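Local coordinates for ribosomal protein L11 methyltransferase (Lactobacillus delbrueckii subsp. bulgaricus ATCC BAA-365, PDB 3GRZ), which probably methylates ribosomal protein L11 with S-adenosyl-L-methionine as methyl donor, this chain being the C-terminal methyltransferase part of the enzyme, at residues 30-35 and 104-109; 60-65 and 126-131; 158-163 and 187-192. All coordinates share one frame; numbering follows the deposited sequence. Where two conformers were deposited one is given.

Overall arrangement
Three contacts illustrate how a Rossmann-like methyltransferase is held together. Contacts 2 and 3 belong to one seven-stranded mixed sheet: contact 2 pairs strands 63-67 and 126-132, contact 3 strands 153-161 and 188-195. Their centres are about 20 Å apart, and a probable hydrogen bond from Ser-158 N to Ala-131 O (2.9 Å) joins them. Contact 1 joins strand 29-33 of a small sheet to the end of helix 93-105, about 20 and 26 Å from contacts 2 and 3, centre to centre. The segments of contacts 1 and 2 alternate along the chain; contact 3 follows. Contacts 2 and 3 build part of the sheet bearing the predicted S-adenosyl-L-methionine site, to which contact 1 ties the small sheet.

Contact 1. Residues 30-35 and 104-109; sequences IIRLDP and ALNGIY
Arg-32, on strand 29-33, and Asn-106, just beyond helix 93-105, have the CA atoms closest to each other across 30-35 and 104-109, 6.1 Å apart. With CG anti to the carbonyl carbon (chi1 -67°), the Asn-106 amide is carried across to the strand. Its OD1 accepts from Arg-32 N at 2.7 Å, a nearly straight bond (167°) that falls on a lone pair in the carbonyl plane. Its ND2 donates to Arg-32 O at 2.8 Å, the acceptor lying 20° out of the amide plane. With the two ends of the amide matched to a donor and an acceptor of one residue, its rotation is fixed. Each amide atom has a second partner: a water donates to both OD1 and Ile-30 O, while ND2 also bonds Asn-102 O. Ile-31 CG2 lies 3.8 Å from Asn-106 ND2, the two side chains crossing at about a right angle. Farther along, Leu-105 CD1 rests 3.9 Å from Asp-34 CB, an apolar touch. Arg-32 starts toward Asn-106 through CB but runs out extended, and its NH2 bonds Glu-19 O; Asp-34 OD1 turns to Gly-36 N. At the helix end Gly-107, at positive phi, is the C-prime residue of a Schellman motif: Gly-107 N bonds Ala-104 O and Ile-108 N bonds Ala-103 O. Asn-106 is thus the asparagine directly before the C-prime glycine of a Schellman motif, and its side-chain amide takes both the N-H and the C=O of one strand residue, as a neighbouring strand's backbone would.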
loop_
_atom_site.group_PDB
_atom_site.type_symbol
_atom_site.label_atom_id
_atom_site.label_comp_id
_atom_site.label_asym_id
_atom_site.label_seq_id
_atom_site.Cartn_x
_atom_site.Cartn_y
_atom_site.Cartn_z
ATOM N N ILE B 30 3.284 15.454 4.754
ATOM C CA ILE B 30 2.035 16.211 4.754
ATOM C C ILE B 30 1.899 16.930 3.423
ATOM O O ILE B 30 2.768 17.722 3.036
ATOM C CB ILE B 30 1.967 17.215 5.933
ATOM C CG1 ILE B 30 2.150 16.502 7.290
ATOM C CG2 ILE B 30 0.671 18.019 5.904
ATOM C CD1 ILE B 30 1.245 15.276 7.541
ATOM N N ILE B 31 0.831 16.620 2.695
ATOM C CA ILE B 31 0.594 17.291 1.429
ATOM C C ILE B 31 -0.522 18.318 1.605
ATOM O O ILE B 31 -1.668 17.966 1.906
ATOM C CB ILE B 31 0.297 16.298 0.287
ATOM C CG1 ILE B 31 1.526 15.417 0.038
ATOM C CG2 ILE B 31 -0.106 17.045 -0.989
ATOM C CD1 ILE B 31 1.326 14.390 -1.055
ATOM N N ARG B 32 -0.146 19.587 1.455
ATOM C CA ARG B 32 -1.102 20.684 1.524
ATOM C C ARG B 32 -1.782 20.916 0.177
ATOM O O ARG B 32 -1.131 20.980 -0.870
ATOM C CB ARG B 32 -0.427 21.950 2.051
ATOM C CG ARG B 32 0.132 21.750 3.451
ATOM C CD ARG B 32 0.658 23.027 4.087
ATOM N NE ARG B 32 0.899 22.806 5.511
ATOM C CZ ARG B 32 -0.008 23.005 6.464
ATOM N NH1 ARG B 32 0.298 22.764 7.734
ATOM N NH2 ARG B 32 -1.219 23.456 6.155
ATOM N N LEU B 33 -3.111 21.007 0.212
ATOM C CA LEU B 33 -3.910 21.280 -0.975
ATOM C C LEU B 33 -4.871 22.433 -0.689
ATOM O O LEU B 33 -5.373 22.565 0.426
ATOM C CB LEU B 33 -4.718 20.048 -1.395
ATOM C CG LEU B 33 -4.059 18.747 -1.880
ATOM C CD1 LEU B 33 -5.133 17.770 -2.320
ATOM C CD2 LEU B 33 -3.071 18.977 -3.019
ATOM N N ASP B 34 -5.125 23.254 -1.704
ATOM C CA ASP B 34 -6.029 24.398 -1.582
ATOM C C ASP B 34 -7.409 23.995 -2.114
ATOM O O ASP B 34 -7.568 23.764 -3.313
ATOM C CB ASP B 34 -5.446 25.614 -2.329
ATOM C CG ASP B 34 -6.297 26.898 -2.180
ATOM O OD1 ASP B 34 -7.451 26.857 -1.688
ATOM O OD2 ASP B 34 -5.788 27.966 -2.572
ATOM N N PRO B 35 -8.414 23.914 -1.215
ATOM C CA PRO B 35 -9.775 23.482 -1.547
ATOM C C PRO B 35 -10.517 24.473 -2.432
ATOM O O PRO B 35 -11.465 24.089 -3.113
ATOM C CB PRO B 35 -10.462 23.410 -0.178
ATOM C CG PRO B 35 -9.362 23.363 0.805
ATOM C CD PRO B 35 -8.311 24.236 0.216
ATOM N N ALA B 104 3.518 24.299 -5.227
ATOM C CA ALA B 104 4.168 25.437 -4.579
ATOM C C ALA B 104 3.864 25.501 -3.084
ATOM O O ALA B 104 4.754 25.810 -2.291
ATOM C CB ALA B 104 3.756 26.741 -5.265
ATOM N N LEU B 105 2.622 25.195 -2.698
ATOM C CA LEU B 105 2.257 25.096 -1.266
ATOM C C LEU B 105 3.085 24.056 -0.535
ATOM O O LEU B 105 3.240 24.113 0.693
ATOM C CB LEU B 105 0.774 24.753 -1.076
ATOM C CG LEU B 105 -0.282 25.827 -1.354
ATOM C CD1 LEU B 105 -1.657 25.167 -1.367
ATOM C CD2 LEU B 105 -0.206 27.011 -0.343
ATOM N N ASN B 106 3.608 23.087 -1.284
ATOM C CA ASN B 106 4.431 22.055 -0.682
ATOM C C ASN B 106 5.917 22.255 -0.957
ATOM O O ASN B 106 6.718 21.359 -0.716
ATOM C CB ASN B 106 3.928 20.677 -1.123
ATOM C CG ASN B 106 2.551 20.369 -0.560
ATOM O OD1 ASN B 106 2.406 20.105 0.631
ATOM N ND2 ASN B 106 1.531 20.444 -1.405
ATOM N N GLY B 107 6.262 23.439 -1.468
ATOM C CA GLY B 107 7.646 23.832 -1.720
ATOM C C GLY B 107 8.268 23.151 -2.922
ATOM O O GLY B 107 9.481 22.978 -2.973
ATOM N N ILE B 108 7.435 22.775 -3.890
ATOM C CA ILE B 108 7.877 22.057 -5.084
ATOM C C ILE B 108 7.640 22.936 -6.291
ATOM O O ILE B 108 6.506 23.357 -6.529
ATOM C CB ILE B 108 7.108 20.700 -5.274
ATOM C CG1 ILE B 108 7.383 19.739 -4.108
ATOM C CG2 ILE B 108 7.485 20.022 -6.599
ATOM C CD1 ILE B 108 6.367 18.570 -4.019
ATOM N N TYR B 109 8.705 23.190 -7.055
ATOM C CA TYR B 109 8.662 24.137 -8.180
ATOM C C TYR B 109 9.104 23.502 -9.494
ATOM O O TYR B 109 9.003 24.127 -10.550
ATOM C CB TYR B 109 9.463 25.413 -7.850
ATOM C CG TYR B 109 8.909 26.116 -6.626
ATOM C CD1 TYR B 109 7.804 26.973 -6.733
ATOM C CD2 TYR B 109 9.439 25.883 -5.357
ATOM C CE1 TYR B 109 7.268 27.590 -5.620
ATOM C CE2 TYR B 109 8.900 26.509 -4.225
ATOM C CZ TYR B 109 7.813 27.353 -4.372
ATOM O OH TYR B 109 7.262 27.974 -3.272
HETATM O O HOH W 1 4.672 19.481 1.970
#

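Contact 2. Residues 60-65 and 126-131; sequences KPLTVA and FDLIVA
Asp-127 reaches across to Leu-62 and Thr-63 at the place where strands 63-67 and 126-132 begin to run side by side, and its side chain can be followed atom by atom. CB packs on Leu-62 CB at 3.7 Å and also lies beside Thr-63 O. CG faces the Thr-63 hydroxyl. At the tip the oxygens part company: OD2 takes Thr-63 N at 3.0 Å in an almost straight bond, on the anti side of the carboxylate and somewhat out of its plane, and also accepts from a water that donates to Pro-61 O, whereas OD1 bonds Asn-150 ND2. Thr-63 returns the grip. Its OG1 sits between the backbone N and the carbonyl carbon (chi1 61°) and receives Asp-127 N at 3.0 Å, so the side chain of each residue accepts a backbone N-H of the other. Thr-63 O accepts from Leu-128 N and, weakly, from Asp-127 N where the chain turns a corner; from there the parallel ladder continues with Ala-65 N to Leu-128 O at 2.9 Å and Val-130 N to Ala-65 O at 2.8 Å. Val-64 and Leu-128 lie side by side on one face of the sheet, pointing the same way, with Val-64 CG2 4.0 Å from Leu-128 CD2. On the face that carries Ala-65 and Ile-129, Ala-65 CB stands over the centre of the Phe-126 ring, 3.6 Å from its centroid and 7° off the normal, a CH-pi contact. The pair is central in the seven-stranded sheet: strand 85-90 bonds Val-64 along the other edge of strand 63-67, strand 153-161 flanks Leu-128 and Val-130, and helix 135-145 sets Leu-145 against Ile-129 and Leu-138 and Leu-141 against Ala-131.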
loop_
_atom_site.group_PDB
_atom_site.type_symbol
_atom_site.label_atom_id
_atom_site.label_comp_id
_atom_site.label_asym_id
_atom_site.label_seq_id
_atom_site.Cartn_x
_atom_site.Cartn_y
_atom_site.Cartn_z
ATOM N N LYS B 60 13.036 2.636 -6.264
ATOM C CA LYS B 60 14.164 3.470 -6.681
ATOM C C LYS B 60 13.541 4.694 -7.391
ATOM O O LYS B 60 12.347 4.649 -7.710
ATOM C CB LYS B 60 15.081 2.680 -7.624
ATOM C CG LYS B 60 14.447 2.348 -8.970
ATOM C CD LYS B 60 15.393 1.542 -9.860
ATOM C CE LYS B 60 14.776 1.313 -11.215
ATOM N NZ LYS B 60 15.681 0.528 -12.105
ATOM N N PRO B 61 14.323 5.784 -7.627
ATOM C CA PRO B 61 13.790 6.907 -8.428
ATOM C C PRO B 61 13.335 6.468 -9.808
ATOM O O PRO B 61 14.106 5.885 -10.568
ATOM C CB PRO B 61 14.985 7.866 -8.527
ATOM C CG PRO B 61 15.733 7.612 -7.286
ATOM C CD PRO B 61 15.681 6.099 -7.146
ATOM N N LEU B 62 12.069 6.734 -10.102
ATOM C CA LEU B 62 11.471 6.415 -11.383
ATOM C C LEU B 62 11.011 7.697 -12.042
ATOM O O LEU B 62 10.631 8.645 -11.353
ATOM C CB LEU B 62 10.253 5.497 -11.186
ATOM C CG LEU B 62 10.440 4.161 -10.452
ATOM C CD1 LEU B 62 9.091 3.488 -10.249
ATOM C CD2 LEU B 62 11.415 3.230 -11.179
ATOM N N THR B 63 11.033 7.720 -13.374
ATOM C CA THR B 63 10.444 8.819 -14.122
ATOM C C THR B 63 8.929 8.588 -14.235
ATOM O O THR B 63 8.477 7.480 -14.532
ATOM C CB THR B 63 11.090 8.981 -15.519
ATOM O OG1 THR B 63 10.891 7.787 -16.286
ATOM C CG2 THR B 63 12.590 9.265 -15.389
ATOM N N VAL B 64 8.155 9.641 -13.967
ATOM C CA VAL B 64 6.708 9.514 -13.769
ATOM C C VAL B 64 5.943 10.429 -14.714
ATOM O O VAL B 64 6.338 11.581 -14.907
ATOM C CB VAL B 64 6.296 9.858 -12.293
ATOM C CG1 VAL B 64 4.780 9.782 -12.092
ATOM C CG2 VAL B 64 7.021 8.971 -11.276
ATOM N N ALA B 65 4.869 9.899 -15.309
ATOM C CA ALA B 65 3.809 10.716 -15.903
ATOM C C ALA B 65 2.538 10.492 -15.105
ATOM O O ALA B 65 2.116 9.351 -14.927
ATOM C CB ALA B 65 3.570 10.370 -17.375
ATOM N N PHE B 126 8.378 6.782 -19.944
ATOM C CA PHE B 126 8.425 6.859 -18.485
ATOM C C PHE B 126 8.563 5.478 -17.860
ATOM O O PHE B 126 8.170 4.480 -18.464
ATOM C CB PHE B 126 7.153 7.562 -17.965
ATOM C CG PHE B 126 6.887 8.903 -18.624
ATOM C CD1 PHE B 126 7.478 10.066 -18.126
ATOM C CD2 PHE B 126 6.087 8.991 -19.767
ATOM C CE1 PHE B 126 7.262 11.302 -18.743
ATOM C CE2 PHE B 126 5.872 10.219 -20.401
ATOM C CZ PHE B 126 6.446 11.375 -19.886
ATOM N N ASP B 127 9.120 5.431 -16.652
ATOM C CA ASP B 127 9.163 4.190 -15.853
ATOM C C ASP B 127 7.824 3.894 -15.197
ATOM O O ASP B 127 7.525 2.750 -14.881
ATOM C CB ASP B 127 10.181 4.324 -14.735
ATOM C CG ASP B 127 11.592 4.504 -15.249
ATOM O OD1 ASP B 127 11.972 3.808 -16.212
ATOM O OD2 ASP B 127 12.323 5.329 -14.678
ATOM N N LEU B 128 7.051 4.948 -14.941
ATOM C CA LEU B 128 5.803 4.835 -14.198
ATOM C C LEU B 128 4.746 5.790 -14.759
ATOM O O LEU B 128 4.946 7.003 -14.807
ATOM C CB LEU B 128 6.051 5.068 -12.704
ATOM C CG LEU B 128 4.859 4.886 -11.761
ATOM C CD1 LEU B 128 4.549 3.410 -11.614
ATOM C CD2 LEU B 128 5.168 5.499 -10.402
ATOM N N ILE B 129 3.634 5.233 -15.221
ATOM C CA ILE B 129 2.524 6.049 -15.678
ATOM C C ILE B 129 1.376 5.855 -14.685
ATOM O O ILE B 129 0.997 4.727 -14.391
ATOM C CB ILE B 129 2.108 5.706 -17.140
ATOM C CG1 ILE B 129 3.275 6.006 -18.097
ATOM C CG2 ILE B 129 0.841 6.482 -17.532
ATOM C CD1 ILE B 129 3.023 5.664 -19.562
ATOM N N VAL B 130 0.865 6.958 -14.134
ATOM C CA VAL B 130 -0.172 6.908 -13.105
ATOM C C VAL B 130 -1.389 7.651 -13.635
ATOM O O VAL B 130 -1.247 8.720 -14.245
ATOM C CB VAL B 130 0.294 7.563 -11.758
ATOM C CG1 VAL B 130 -0.767 7.418 -10.696
ATOM C CG2 VAL B 130 1.597 6.949 -11.264
ATOM N N ALA B 131 -2.581 7.090 -13.423
ATOM C CA ALA B 131 -3.820 7.715 -13.901
ATOM C C ALA B 131 -4.995 7.364 -13.003
ATOM O O ALA B 131 -5.416 6.213 -12.964
ATOM C CB ALA B 131 -4.111 7.291 -15.343
HETATM O O HOH W 2 14.632 4.877 -13.390
#

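Contact 3. Residues 158-163 and 187-192; sequences SGIDYL and RWIGLA
The Arg-187 guanidinium has Tyr-162 CE2 over one face, 3.5 Å above its plane and toward the rim, and the Asp-161 carboxylate at its edge. Carboxylate and guanidinium are nearly coplanar, 23° apart. Asp-161 CG, anti to its backbone N (chi1 -176°), brings the carboxylate to Arg-187. Arg-187 NH2 meets Asp-161 OD2 at 3.3 Å, straight (174°) and on the syn side, as part of a salt bridge; the separation of NE from OD1 is modelled so short that its exact value is doubtful. The Tyr-162 ring carries Leu-163 CG over one face and has Arg-187 O at its edge. Trp-188 turns an edge to Gly-159, CZ3 lying 3.5 Å from Gly-159 O, while Arg-187 CG lies over one face, toward the rim. Asp-161 OD2 also accepts from Leu-163 N, closing an Asx turn. An alanine in place of Asp-161 would probably leave the guanidinium without its countercharge, freer to turn, and Leu-163 N without this acceptor. Ile-189 N donates to Ile-160 O at 2.7 Å; the return bond from Ile-160 N to Ile-189 O is weak. Tyr-162 N donates to Arg-187 O. Ile-160 CD1 touches Leu-191 CD1 at 3.7 Å, and both side chains touch Ile-168 of helix 165-174. This antiparallel pairing, with strand 188-195 inserted between 153-161 and 177-185, is the hallmark of the class I S-adenosylmethionine-dependent methyltransferase sheet; Gly-159 lies near Asn-132, predicted to bind S-adenosyl-L-methionine.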
loop_
_atom_site.group_PDB
_atom_site.type_symbol
_atom_site.label_atom_id
_atom_site.label_comp_id
_atom_site.label_asym_id
_atom_site.label_seq_id
_atom_site.Cartn_x
_atom_site.Cartn_y
_atom_site.Cartn_z
ATOM N N SER B 158 -6.288 4.047 -11.175
ATOM C CA SER B 158 -7.312 4.088 -10.148
ATOM C C SER B 158 -8.518 4.809 -10.745
ATOM O O SER B 158 -8.448 5.293 -11.890
ATOM C CB SER B 158 -6.804 4.794 -8.902
ATOM O OG SER B 158 -7.696 4.555 -7.832
ATOM N N GLY B 159 -9.618 4.850 -9.998
ATOM C CA GLY B 159 -10.851 5.490 -10.458
ATOM C C GLY B 159 -11.746 4.551 -11.255
ATOM O O GLY B 159 -12.680 5.002 -11.914
ATOM N N ILE B 160 -11.461 3.250 -11.192
ATOM C CA ILE B 160 -12.243 2.236 -11.919
ATOM C C ILE B 160 -13.407 1.758 -11.071
ATOM O O ILE B 160 -13.196 1.177 -10.009
ATOM C CB ILE B 160 -11.372 1.011 -12.305
ATOM C CG1 ILE B 160 -10.224 1.437 -13.209
ATOM C CG2 ILE B 160 -12.210 -0.073 -13.012
ATOM C CD1 ILE B 160 -9.010 0.501 -13.167
ATOM N N ASP B 161 -14.640 1.999 -11.525
ATOM C CA ASP B 161 -15.805 1.356 -10.893
ATOM C C ASP B 161 -15.766 -0.159 -11.150
ATOM O O ASP B 161 -15.390 -0.572 -12.237
ATOM C CB ASP B 161 -17.110 1.948 -11.434
ATOM C CG ASP B 161 -18.322 1.384 -10.735
ATOM O OD1 ASP B 161 -18.561 1.766 -9.574
ATOM O OD2 ASP B 161 -19.012 0.534 -11.333
ATOM N N TYR B 162 -16.146 -0.975 -10.163
ATOM C CA TYR B 162 -16.020 -2.444 -10.267
ATOM C C TYR B 162 -16.762 -3.081 -11.456
ATOM O O TYR B 162 -16.317 -4.099 -11.999
ATOM C CB TYR B 162 -16.396 -3.144 -8.944
ATOM C CG TYR B 162 -17.884 -3.252 -8.678
ATOM C CD1 TYR B 162 -18.568 -4.466 -8.856
ATOM C CD2 TYR B 162 -18.610 -2.147 -8.248
ATOM C CE1 TYR B 162 -19.943 -4.560 -8.605
ATOM C CE2 TYR B 162 -19.967 -2.225 -8.004
ATOM C CZ TYR B 162 -20.634 -3.426 -8.180
ATOM O OH TYR B 162 -21.989 -3.466 -7.919
ATOM N N LEU B 163 -17.866 -2.460 -11.869
ATOM C CA LEU B 163 -18.628 -2.901 -13.042
ATOM C C LEU B 163 -17.876 -2.676 -14.351
ATOM O O LEU B 163 -18.128 -3.363 -15.339
ATOM C CB LEU B 163 -19.992 -2.207 -13.090
ATOM C CG LEU B 163 -20.967 -2.500 -11.941
ATOM C CD1 LEU B 163 -22.151 -1.527 -11.958
ATOM C CD2 LEU B 163 -21.455 -3.947 -11.959
ATOM N N ARG B 187 -16.714 0.460 -3.999
ATOM C CA ARG B 187 -16.955 0.066 -5.389
ATOM C C ARG B 187 -15.777 0.369 -6.320
ATOM O O ARG B 187 -15.825 0.071 -7.515
ATOM C CB ARG B 187 -18.285 0.637 -5.910
ATOM C CG ARG B 187 -18.408 2.164 -6.078
ATOM C CD ARG B 187 -19.853 2.521 -6.551
ATOM N NE ARG B 187 -20.208 1.814 -7.794
ATOM C CZ ARG B 187 -21.422 1.371 -8.128
ATOM N NH1 ARG B 187 -22.467 1.539 -7.321
ATOM N NH2 ARG B 187 -21.589 0.746 -9.292
ATOM N N TRP B 188 -14.708 0.924 -5.750
ATOM C CA TRP B 188 -13.563 1.412 -6.531
ATOM C C TRP B 188 -12.430 0.416 -6.628
ATOM O O TRP B 188 -12.118 -0.265 -5.664
ATOM C CB TRP B 188 -13.027 2.724 -5.943
ATOM C CG TRP B 188 -14.047 3.788 -5.945
ATOM C CD1 TRP B 188 -14.696 4.310 -4.856
ATOM C CD2 TRP B 188 -14.591 4.442 -7.093
ATOM N NE1 TRP B 188 -15.593 5.261 -5.258
ATOM C CE2 TRP B 188 -15.550 5.367 -6.627
ATOM C CE3 TRP B 188 -14.350 4.346 -8.476
ATOM C CZ2 TRP B 188 -16.271 6.197 -7.491
ATOM C CZ3 TRP B 188 -15.069 5.174 -9.336
ATOM C CH2 TRP B 188 -16.018 6.084 -8.839
ATOM N N ILE B 189 -11.805 0.379 -7.796
ATOM C CA ILE B 189 -10.717 -0.530 -8.101
ATOM C C ILE B 189 -9.460 0.255 -8.422
ATOM O O ILE B 189 -9.515 1.271 -9.131
ATOM C CB ILE B 189 -11.070 -1.424 -9.339
ATOM C CG1 ILE B 189 -12.431 -2.116 -9.169
ATOM C CG2 ILE B 189 -9.967 -2.425 -9.648
ATOM C CD1 ILE B 189 -12.436 -3.313 -8.283
ATOM N N GLY B 190 -8.328 -0.218 -7.901
ATOM C CA GLY B 190 -7.007 0.252 -8.314
ATOM C C GLY B 190 -6.192 -0.909 -8.849
ATOM O O GLY B 190 -6.305 -2.029 -8.356
ATOM N N LEU B 191 -5.371 -0.653 -9.860
ATOM C CA LEU B 191 -4.542 -1.704 -10.461
ATOM C C LEU B 191 -3.082 -1.315 -10.590
ATOM O O LEU B 191 -2.774 -0.205 -11.031
ATOM C CB LEU B 191 -5.048 -2.059 -11.868
ATOM C CG LEU B 191 -6.517 -2.413 -12.084
ATOM C CD1 LEU B 191 -6.787 -2.475 -13.592
ATOM C CD2 LEU B 191 -6.858 -3.742 -11.414
ATOM N N ALA B 192 -2.197 -2.241 -10.221
ATOM C CA ALA B 192 -0.779 -2.156 -10.564
ATOM C C ALA B 192 -0.555 -3.052 -11.781
ATOM O O ALA B 192 -0.933 -4.229 -11.771
ATOM C CB ALA B 192 0.097 -2.591 -9.401
#